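Local coordinates for Lmo0181 protein (Listeria monocytogenes serovar 1/2a, PDB 5F7V) that binds the cyclic glucan cycloalternan and, as a solute-binding lipoprotein, probably delivers it to an ABC transporter in the cell membrane, at residues F127-F139 with F240-W253. Sequence-based numbering, arbitrary orientation.
With GLC (alpha-D-glucopyranose), chain B; GLC (alpha-D-glucopyranose), chain C; GLC (alpha-D-glucopyranose), chain D.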
ATOM      1  N   PHE A 127       3.954  -2.256   8.050  1.00  4.33           N
ATOM      2  CA  PHE A 127       2.567  -2.105   7.638  1.00  4.10           C
ATOM      3  C   PHE A 127       2.252  -0.630   7.437  1.00  3.97           C
ATOM      4  O   PHE A 127       2.998   0.264   7.890  1.00  4.10           O
ATOM      5  CB  PHE A 127       1.602  -2.868   8.557  1.00  4.26           C
ATOM      6  CG  PHE A 127       1.390  -2.235   9.900  1.00  4.70           C
ATOM      7  CD1 PHE A 127       2.242  -2.536  10.959  1.00  5.18           C
ATOM      8  CD2 PHE A 127       0.356  -1.341  10.137  1.00  4.88           C
ATOM      9  CE1 PHE A 127       2.094  -1.977  12.210  1.00  5.75           C
ATOM     10  CE2 PHE A 127       0.207  -0.777  11.388  1.00  5.40           C
ATOM     11  CZ  PHE A 127       1.064  -1.108  12.405  1.00  5.78           C
ATOM     12  N   SER A 128       1.151  -0.410   6.735  1.00  3.79           N
ATOM     13  CA  SER A 128       0.832   0.970   6.316  1.00  3.67           C
ATOM     14  C   SER A 128      -0.631   1.113   5.934  1.00  3.61           C
ATOM     15  O   SER A 128      -1.374   0.138   5.842  1.00  3.70           O
ATOM     16  CB  SER A 128       1.704   1.331   5.099  1.00  3.60           C
ATOM     17  OG  SER A 128       1.389   0.544   3.969  1.00  3.59           O
ATOM     18  N   ASN A 129      -1.041   2.362   5.752  1.00  3.55           N
ATOM     19  CA  ASN A 129      -2.391   2.680   5.283  1.00  3.57           C
ATOM     20  C   ASN A 129      -2.353   3.969   4.498  1.00  3.45           C
ATOM     21  O   ASN A 129      -1.299   4.533   4.225  1.00  3.38           O
ATOM     22  CB  ASN A 129      -3.378   2.637   6.444  1.00  3.82           C
ATOM     23  CG  ASN A 129      -3.062   3.641   7.519  1.00  3.95           C
ATOM     24  OD1 ASN A 129      -2.199   4.512   7.369  1.00  4.06           O
ATOM     25  ND2 ASN A 129      -3.749   3.532   8.644  1.00  4.37           N
ATOM     26  N   VAL A 130      -3.563   4.330   4.063  1.00  3.53           N
ATOM     27  CA  VAL A 130      -3.765   5.502   3.224  1.00  3.48           C
ATOM     28  C   VAL A 130      -4.591   6.511   3.989  1.00  3.60           C
ATOM     29  O   VAL A 130      -5.423   6.173   4.811  1.00  3.82           O
ATOM     30  CB  VAL A 130      -4.457   5.069   1.920  1.00  3.61           C
ATOM     31  CG1 VAL A 130      -5.025   6.250   1.113  1.00  3.69           C
ATOM     32  CG2 VAL A 130      -3.489   4.231   1.063  1.00  3.61           C
ATOM     33  N   VAL A 131      -4.277   7.787   3.771  1.00  3.54           N
ATOM     34  CA  VAL A 131      -4.946   8.904   4.417  1.00  3.71           C
ATOM     35  C   VAL A 131      -5.195   9.968   3.373  1.00  3.68           C
ATOM     36  O   VAL A 131      -4.662   9.916   2.262  1.00  3.57           O
ATOM     37  CB  VAL A 131      -4.115   9.506   5.571  1.00  3.81           C
ATOM     38  CG1 VAL A 131      -4.067   8.506   6.721  1.00  3.98           C
ATOM     39  CG2 VAL A 131      -2.710   9.869   5.156  1.00  3.68           C
ATOM     40  N   THR A 132      -6.035  10.924   3.747  1.00  3.88           N
ATOM     41  CA  THR A 132      -6.160  12.148   2.933  1.00  3.90           C
ATOM     42  C   THR A 132      -5.090  13.110   3.358  1.00  3.88           C
ATOM     43  O   THR A 132      -5.099  13.585   4.495  1.00  4.08           O
ATOM     44  CB  THR A 132      -7.543  12.758   3.112  1.00  4.20           C
ATOM     45  OG1 THR A 132      -8.507  11.784   2.704  1.00  4.36           O
ATOM     46  CG2 THR A 132      -7.679  14.034   2.292  1.00  4.25           C
ATOM     47  N   ILE A 133      -4.212  13.464   2.438  1.00  3.77           N
ATOM     48  CA  ILE A 133      -3.123  14.393   2.698  1.00  3.88           C
ATOM     49  C   ILE A 133      -3.532  15.723   2.077  1.00  4.02           C
ATOM     50  O   ILE A 133      -3.910  15.754   0.897  1.00  3.99           O
ATOM     51  CB  ILE A 133      -1.809  13.898   2.103  1.00  3.83           C
ATOM     52  CG1 ILE A 133      -1.512  12.472   2.591  1.00  3.69           C
ATOM     53  CG2 ILE A 133      -0.691  14.886   2.461  1.00  4.10           C
ATOM     54  CD1 ILE A 133      -0.131  11.991   2.309  1.00  3.75           C
ATOM     55  N   TYR A 134      -3.527  16.814   2.817  1.00  4.26           N
ATOM     56  CA  TYR A 134      -4.076  18.041   2.283  1.00  4.42           C
ATOM     57  C   TYR A 134      -3.134  19.207   2.478  1.00  4.70           C
ATOM     58  O   TYR A 134      -2.359  19.298   3.436  1.00  4.91           O
ATOM     59  CB  TYR A 134      -5.462  18.329   2.866  1.00  4.57           C
ATOM     60  CG  TYR A 134      -5.575  18.544   4.349  1.00  4.87           C
ATOM     61  CD1 TYR A 134      -5.749  17.473   5.215  1.00  4.87           C
ATOM     62  CD2 TYR A 134      -5.533  19.806   4.924  1.00  5.27           C
ATOM     63  CE1 TYR A 134      -5.892  17.637   6.594  1.00  5.30           C
ATOM     64  CE2 TYR A 134      -5.670  19.974   6.282  1.00  5.70           C
ATOM     65  CZ  TYR A 134      -5.831  18.898   7.115  1.00  5.74           C
ATOM     66  OH  TYR A 134      -5.993  19.140   8.454  1.00  6.33           O
ATOM     67  N   ASN A 135      -3.182  20.096   1.489  1.00  4.81           N
ATOM     68  CA  ASN A 135      -2.386  21.318   1.419  1.00  5.17           C
ATOM     69  C   ASN A 135      -3.155  22.402   2.157  1.00  5.47           C
ATOM     70  O   ASN A 135      -4.125  22.962   1.643  1.00  5.48           O
ATOM     71  CB  ASN A 135      -2.130  21.661  -0.040  1.00  5.24           C
ATOM     72  CG  ASN A 135      -1.352  22.930  -0.273  1.00  5.70           C
ATOM     73  OD1 ASN A 135      -1.362  23.835   0.552  1.00  5.98           O
ATOM     74  ND2 ASN A 135      -0.667  22.978  -1.409  1.00  5.89           N
ATOM     75  N   LYS A 136      -2.692  22.732   3.367  1.00  6.11           N
ATOM     76  CA  LYS A 136      -3.376  23.697   4.211  1.00  6.88           C
ATOM     77  C   LYS A 136      -3.328  25.100   3.603  1.00  7.45           C
ATOM     78  O   LYS A 136      -4.280  25.864   3.807  1.00  7.60           O
ATOM     79  CB  LYS A 136      -2.738  23.749   5.582  1.00  7.54           C
ATOM     80  CG  LYS A 136      -2.926  22.506   6.446  1.00  7.64           C
ATOM     81  CD  LYS A 136      -2.046  22.516   7.673  1.00  8.52           C
ATOM     82  CE  LYS A 136      -2.521  23.555   8.647  1.00  9.47           C
ATOM     83  NZ  LYS A 136      -1.707  23.497   9.887  1.00 10.46           N
ATOM     84  N   ASP A 137      -2.273  25.412   2.867  1.00  7.85           N
ATOM     85  CA  ASP A 137      -2.139  26.744   2.246  1.00  8.82           C
ATOM     86  C   ASP A 137      -3.268  26.915   1.232  1.00  8.04           C
ATOM     87  O   ASP A 137      -3.899  27.983   1.185  1.00  8.22           O
ATOM     88  CB  ASP A 137      -0.798  26.923   1.505  1.00 10.19           C
ATOM     89  CG  ASP A 137       0.428  27.032   2.375  1.00 12.34           C
ATOM     90  OD1 ASP A 137       0.363  26.749   3.578  1.00 15.22           O
ATOM     91  OD2 ASP A 137       1.452  27.485   1.811  1.00 16.00           O
ATOM     92  N   LEU A 138      -3.543  25.904   0.411  1.00  7.22           N
ATOM     93  CA  LEU A 138      -4.636  26.000  -0.533  1.00  6.91           C
ATOM     94  C   LEU A 138      -6.000  26.116   0.133  1.00  6.86           C
ATOM     95  O   LEU A 138      -6.854  26.902  -0.270  1.00  7.13           O
ATOM     96  CB  LEU A 138      -4.633  24.830  -1.517  1.00  6.57           C
ATOM     97  CG  LEU A 138      -3.547  24.830  -2.600  1.00  6.70           C
ATOM     98  CD1 LEU A 138      -3.547  23.496  -3.321  1.00  6.45           C
ATOM     99  CD2 LEU A 138      -3.735  25.996  -3.564  1.00  7.17           C
ATOM    100  N   PHE A 139      -6.214  25.342   1.192  1.00  6.68           N
ATOM    101  CA  PHE A 139      -7.473  25.444   1.932  1.00  6.89           C
ATOM    102  C   PHE A 139      -7.666  26.844   2.493  1.00  7.72           C
ATOM    103  O   PHE A 139      -8.733  27.472   2.377  1.00  8.17           O
ATOM    104  CB  PHE A 139      -7.531  24.422   3.064  1.00  6.61           C
ATOM    105  CG  PHE A 139      -8.055  23.069   2.653  1.00  6.04           C
ATOM    106  CD1 PHE A 139      -7.310  22.186   1.868  1.00  5.55           C
ATOM    107  CD2 PHE A 139      -9.338  22.685   3.034  1.00  6.14           C
ATOM    108  CE1 PHE A 139      -7.820  20.952   1.534  1.00  5.26           C
ATOM    109  CE2 PHE A 139      -9.843  21.430   2.690  1.00  5.88           C
ATOM    110  CZ  PHE A 139      -9.101  20.571   1.921  1.00  5.44           C
ATOM    111  N   PHE A 240       1.062  17.276  -6.466  1.00  5.52           N
ATOM    112  CA  PHE A 240       0.895  17.724  -5.066  1.00  5.54           C
ATOM    113  C   PHE A 240       2.086  18.535  -4.559  1.00  6.08           C
ATOM    114  O   PHE A 240       1.909  19.624  -3.983  1.00  6.03           O
ATOM    115  CB  PHE A 240       0.611  16.516  -4.154  1.00  5.20           C
ATOM    116  CG  PHE A 240       0.327  16.887  -2.714  1.00  4.98           C
ATOM    117  CD1 PHE A 240      -0.934  17.366  -2.363  1.00  4.85           C
ATOM    118  CD2 PHE A 240       1.299  16.794  -1.720  1.00  5.10           C
ATOM    119  CE1 PHE A 240      -1.221  17.708  -1.069  1.00  4.88           C
ATOM    120  CE2 PHE A 240       0.986  17.148  -0.402  1.00  5.12           C
ATOM    121  CZ  PHE A 240      -0.267  17.593  -0.091  1.00  4.96           C
ATOM    122  N   MET A 241       3.305  18.042  -4.799  1.00  6.76           N
ATOM    123  CA  MET A 241       4.508  18.818  -4.479  1.00  7.81           C
ATOM    124  C   MET A 241       4.592  20.140  -5.208  1.00  7.69           C
ATOM    125  O   MET A 241       5.161  21.067  -4.644  1.00  8.58           O
ATOM    126  CB  MET A 241       5.746  17.973  -4.787  1.00  8.87           C
ATOM    127  CG  MET A 241       5.924  16.906  -3.710  1.00  9.75           C
ATOM    128  SD  MET A 241       6.465  17.554  -2.103  1.00 12.30           S
ATOM    129  CE  MET A 241       8.207  17.953  -2.235  1.00 12.73           C
ATOM    130  N   ASN A 242       4.019  20.227  -6.406  1.00  7.36           N
ATOM    131  CA  ASN A 242       3.993  21.443  -7.220  1.00  7.55           C
ATOM    132  C   ASN A 242       2.834  22.364  -6.833  1.00  7.28           C
ATOM    133  O   ASN A 242       2.641  23.348  -7.560  1.00  7.79           O
ATOM    134  CB  ASN A 242       3.949  21.052  -8.714  1.00  7.85           C
ATOM    135  CG  ASN A 242       4.491  22.141  -9.658  1.00  8.35           C
ATOM    136  OD1 ASN A 242       5.517  22.734  -9.363  1.00  9.54           O
ATOM    137  ND2 ASN A 242       3.838  22.348 -10.798  1.00  8.31           N
ATOM    138  N   GLY A 243       2.165  22.126  -5.700  1.00  6.77           N
ATOM    139  CA  GLY A 243       1.099  23.009  -5.264  1.00  6.49           C
ATOM    140  C   GLY A 243      -0.194  22.915  -6.028  1.00  6.16           C
ATOM    141  O   GLY A 243      -1.007  23.857  -5.981  1.00  6.45           O
ATOM    142  N   GLN A 244      -0.403  21.854  -6.797  1.00  5.66           N
ATOM    143  CA  GLN A 244      -1.526  21.790  -7.733  1.00  5.46           C
ATOM    144  C   GLN A 244      -2.684  20.899  -7.246  1.00  4.91           C
ATOM    145  O   GLN A 244      -3.636  20.726  -8.013  1.00  4.76           O
ATOM    146  CB  GLN A 244      -1.066  21.272  -9.089  1.00  5.68           C
ATOM    147  CG  GLN A 244      -0.116  22.214  -9.813  1.00  6.20           C
ATOM    148  CD  GLN A 244       0.270  21.624 -11.141  1.00  6.57           C
ATOM    149  OE1 GLN A 244       1.380  21.069 -11.291  1.00  7.35           O
ATOM    150  NE2 GLN A 244      -0.641  21.682 -12.068  1.00  6.66           N
ATOM    151  N   ILE A 245      -2.612  20.267  -6.067  1.00  4.57           N
ATOM    152  CA  ILE A 245      -3.656  19.363  -5.576  1.00  4.34           C
ATOM    153  C   ILE A 245      -3.964  19.698  -4.113  1.00  4.12           C
ATOM    154  O   ILE A 245      -3.091  19.620  -3.256  1.00  4.22           O
ATOM    155  CB  ILE A 245      -3.233  17.897  -5.772  1.00  4.30           C
ATOM    156  CG1 ILE A 245      -3.032  17.524  -7.243  1.00  4.50           C
ATOM    157  CG2 ILE A 245      -4.228  16.976  -5.084  1.00  4.13           C
ATOM    158  CD1 ILE A 245      -2.504  16.142  -7.540  1.00  4.57           C
ATOM    159  N   ALA A 246      -5.208  20.042  -3.810  1.00  3.99           N
ATOM    160  CA  ALA A 246      -5.537  20.364  -2.427  1.00  3.96           C
ATOM    161  C   ALA A 246      -5.653  19.150  -1.521  1.00  3.82           C
ATOM    162  O   ALA A 246      -5.259  19.237  -0.358  1.00  3.86           O
ATOM    163  CB  ALA A 246      -6.826  21.171  -2.376  1.00  3.97           C
ATOM    164  N   MET A 247      -6.161  18.026  -2.030  1.00  3.69           N
ATOM    165  CA  MET A 247      -6.380  16.790  -1.233  1.00  3.57           C
ATOM    166  C   MET A 247      -5.862  15.623  -2.061  1.00  3.52           C
ATOM    167  O   MET A 247      -6.269  15.440  -3.196  1.00  3.54           O
ATOM    168  CB  MET A 247      -7.855  16.542  -0.902  1.00  3.49           C
ATOM    169  CG  MET A 247      -8.434  17.516   0.083  1.00  3.55           C
ATOM    170  SD  MET A 247     -10.183  17.275   0.363  1.00  3.59           S
ATOM    171  CE  MET A 247     -10.945  18.085  -1.058  1.00  3.69           C
ATOM    172  N   LEU A 248      -4.962  14.835  -1.482  1.00  3.52           N
ATOM    173  CA  LEU A 248      -4.365  13.696  -2.169  1.00  3.50           C
ATOM    174  C   LEU A 248      -4.610  12.442  -1.329  1.00  3.41           C
ATOM    175  O   LEU A 248      -4.166  12.386  -0.178  1.00  3.45           O
ATOM    176  CB  LEU A 248      -2.878  13.927  -2.364  1.00  3.65           C
ATOM    177  CG  LEU A 248      -2.104  12.797  -3.020  1.00  3.68           C
ATOM    178  CD1 LEU A 248      -2.546  12.578  -4.442  1.00  3.67           C
ATOM    179  CD2 LEU A 248      -0.628  13.140  -2.965  1.00  3.86           C
ATOM    180  N   HIS A 249      -5.242  11.433  -1.923  1.00  3.33           N
ATOM    181  CA  HIS A 249      -5.472  10.158  -1.204  1.00  3.27           C
ATOM    182  C   HIS A 249      -4.308   9.227  -1.511  1.00  3.33           C
ATOM    183  O   HIS A 249      -4.186   8.705  -2.617  1.00  3.34           O
ATOM    184  CB  HIS A 249      -6.793   9.534  -1.685  1.00  3.19           C
ATOM    185  CG  HIS A 249      -7.973  10.356  -1.313  1.00  3.16           C
ATOM    186  ND1 HIS A 249      -8.839   9.988  -0.322  1.00  3.20           N
ATOM    187  CD2 HIS A 249      -8.417  11.541  -1.781  1.00  3.23           C
ATOM    188  CE1 HIS A 249      -9.782  10.900  -0.197  1.00  3.22           C
ATOM    189  NE2 HIS A 249      -9.544  11.861  -1.065  1.00  3.27           N
ATOM    190  N   THR A 250      -3.430   9.074  -0.532  1.00  3.39           N
ATOM    191  CA  THR A 250      -2.215   8.297  -0.770  1.00  3.49           C
ATOM    192  C   THR A 250      -1.673   7.777   0.533  1.00  3.55           C
ATOM    193  O   THR A 250      -2.191   8.050   1.620  1.00  3.53           O
ATOM    194  CB  THR A 250      -1.187   9.124  -1.565  1.00  3.61           C
ATOM    195  OG1 THR A 250      -0.218   8.239  -2.114  1.00  3.71           O
ATOM    196  CG2 THR A 250      -0.553  10.181  -0.708  1.00  3.71           C
ATOM    197  N   GLY A 251      -0.634   6.967   0.409  1.00  3.65           N
ATOM    198  CA  GLY A 251      -0.134   6.287   1.591  1.00  3.74           C
ATOM    199  C   GLY A 251       0.830   7.060   2.450  1.00  3.90           C
ATOM    200  O   GLY A 251       1.503   8.005   2.047  1.00  3.98           O
ATOM    201  N   ILE A 252       0.946   6.555   3.674  1.00  3.97           N
ATOM    202  CA  ILE A 252       1.890   7.110   4.644  1.00  4.17           C
ATOM    203  C   ILE A 252       3.338   6.919   4.198  1.00  4.36           C
ATOM    204  O   ILE A 252       4.252   7.516   4.757  1.00  4.55           O
ATOM    205  CB  ILE A 252       1.690   6.549   6.077  1.00  4.25           C
ATOM    206  CG1 ILE A 252       2.021   5.054   6.194  1.00  4.31           C
ATOM    207  CG2 ILE A 252       0.265   6.843   6.537  1.00  4.11           C
ATOM    208  CD1 ILE A 252       1.861   4.479   7.579  1.00  4.43           C
ATOM    209  N   TRP A 253       3.546   6.044   3.210  1.00  4.33           N
ATOM    210  CA  TRP A 253       4.866   5.861   2.585  1.00  4.53           C
ATOM    211  C   TRP A 253       5.346   7.075   1.828  1.00  4.83           C
ATOM    212  O   TRP A 253       6.507   7.092   1.434  1.00  5.49           O
ATOM    213  CB  TRP A 253       4.909   4.622   1.657  1.00  4.50           C
ATOM    214  CG  TRP A 253       3.820   4.578   0.656  1.00  4.28           C
ATOM    215  CD1 TRP A 253       3.845   5.092  -0.619  1.00  4.27           C
ATOM    216  CD2 TRP A 253       2.549   3.946   0.811  1.00  4.09           C
ATOM    217  NE1 TRP A 253       2.659   4.862  -1.238  1.00  4.08           N
ATOM    218  CE2 TRP A 253       1.845   4.140  -0.400  1.00  3.97           C
ATOM    219  CE3 TRP A 253       1.926   3.212   1.838  1.00  4.04           C
ATOM    220  CZ2 TRP A 253       0.540   3.653  -0.591  1.00  3.80           C
ATOM    221  CZ3 TRP A 253       0.645   2.725   1.624  1.00  3.88           C
ATOM    222  CH2 TRP A 253      -0.044   2.948   0.443  1.00  3.75           C
TER
HETATM  223  C1  GLC B   2       0.312   5.496  -4.512  1.00  3.33           C
HETATM  224  C2  GLC B   2       0.110   6.615  -5.517  1.00  3.64           C
HETATM  225  C3  GLC B   2       1.097   6.551  -6.655  1.00  3.99           C
HETATM  226  C4  GLC B   2       2.519   6.388  -6.149  1.00  4.06           C
HETATM  227  C5  GLC B   2       2.613   5.208  -5.204  1.00  3.76           C
HETATM  228  C6  GLC B   2       3.993   5.231  -4.568  1.00  3.49           C
HETATM  229  O2  GLC B   2      -1.236   6.637  -6.009  1.00  3.81           O
HETATM  230  O3  GLC B   2       0.991   7.619  -7.582  1.00  4.64           O
HETATM  231  O4  GLC B   2       3.431   6.266  -7.235  1.00  5.61           O
HETATM  232  O5  GLC B   2       1.699   5.392  -4.124  1.00  3.34           O
HETATM  233  O6  GLC B   2       4.208   4.156  -3.646  1.00  3.23           O
HETATM  234  C1  GLC C   4       2.890   0.570  -0.597  1.00  2.56           C
HETATM  235  C2  GLC C   4       3.042  -0.519   0.440  1.00  2.43           C
HETATM  236  C3  GLC C   4       2.690  -1.868  -0.161  1.00  2.38           C
HETATM  237  C4  GLC C   4       1.327  -1.813  -0.841  1.00  2.28           C
HETATM  238  C5  GLC C   4       1.302  -0.697  -1.878  1.00  2.35           C
HETATM  239  C6  GLC C   4      -0.071  -0.505  -2.510  1.00  2.35           C
HETATM  240  O2  GLC C   4       4.388  -0.503   0.928  1.00  2.46           O
HETATM  241  O3  GLC C   4       2.648  -2.814   0.903  1.00  2.35           O
HETATM  242  O4  GLC C   4       1.141  -3.049  -1.540  1.00  2.40           O
HETATM  243  O5  GLC C   4       1.612   0.552  -1.222  1.00  2.36           O
HETATM  244  O6  GLC C   4       0.067   0.696  -3.303  1.00  2.41           O
HETATM  245  C1  GLC D   3       4.596   2.936  -4.281  0.70  3.17           C
HETATM  246  C2  GLC D   3       3.897   1.805  -3.553  0.70  3.08           C
HETATM  247  C3  GLC D   3       4.412   1.635  -2.133  0.70  3.06           C
HETATM  248  C4  GLC D   3       5.914   1.438  -2.192  0.70  3.27           C
HETATM  249  C5  GLC D   3       6.528   2.678  -2.855  0.70  3.47           C
HETATM  250  C6  GLC D   3       8.050   2.625  -2.902  0.70  3.78           C
HETATM  251  O2  GLC D   3       2.493   2.060  -3.549  0.70  2.99           O
HETATM  252  O3  GLC D   3       3.901   0.428  -1.574  0.70  2.78           O
HETATM  253  O4  GLC D   3       6.451   1.193  -0.889  0.70  3.55           O
HETATM  254  O5  GLC D   3       6.005   2.777  -4.182  0.70  3.33           O
HETATM  255  O6  GLC D   3       8.419   1.619  -3.844  0.70  4.39           O
HETATM  256  O   HOH W   1      -0.580  20.862  -3.486  1.00  3.99           O
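Trp253 meets Ser128 and Val130 just where the protein holds its sugar. Ser128 OG sits at the edge of the indole, 3.3 Å from Trp253 CZ3, while Val130 CG2 touches Trp253 CH2 at 3.7 Å. Glucose C1 of chain C lies over the centre of one indole face, with Gly251 CA on the opposite face, and Trp253 NE1 donates to O5 of the chain B glucose at 3.1 Å. Behind this platform, strands 130-135 and 247-251 are antiparallel neighbours in the mixed sheet of this periplasmic-binding-protein fold; Thr250 belongs to the same glycan pocket. Ile133 N donates to Leu248 O and Leu248 N to Ile133 O, both hydrogen bonds of 2.8 Å. On the sheet face carrying Ile133 and Thr250, a chi1 of -54° turns Ile133 CG2 toward Phe240 CZ and leads CD1 to Thr250 CG2, 3.5 Å away. On the face carrying Thr132 and His249 these two lie alongside, the imidazole nitrogens held by Glu270 and Glu156. Farther along, Met247 makes a Met-aromatic contact at the edge of Phe139, Met247 CG 3.6 Å from Phe139 CZ. Asn135 N-caps helix 136-142: OD1 accepts from Leu138 N, which stands above the amide's carbonyl plane, and Asn135 ND2 donates to a water that bridges to Phe240 O and Ile245 O.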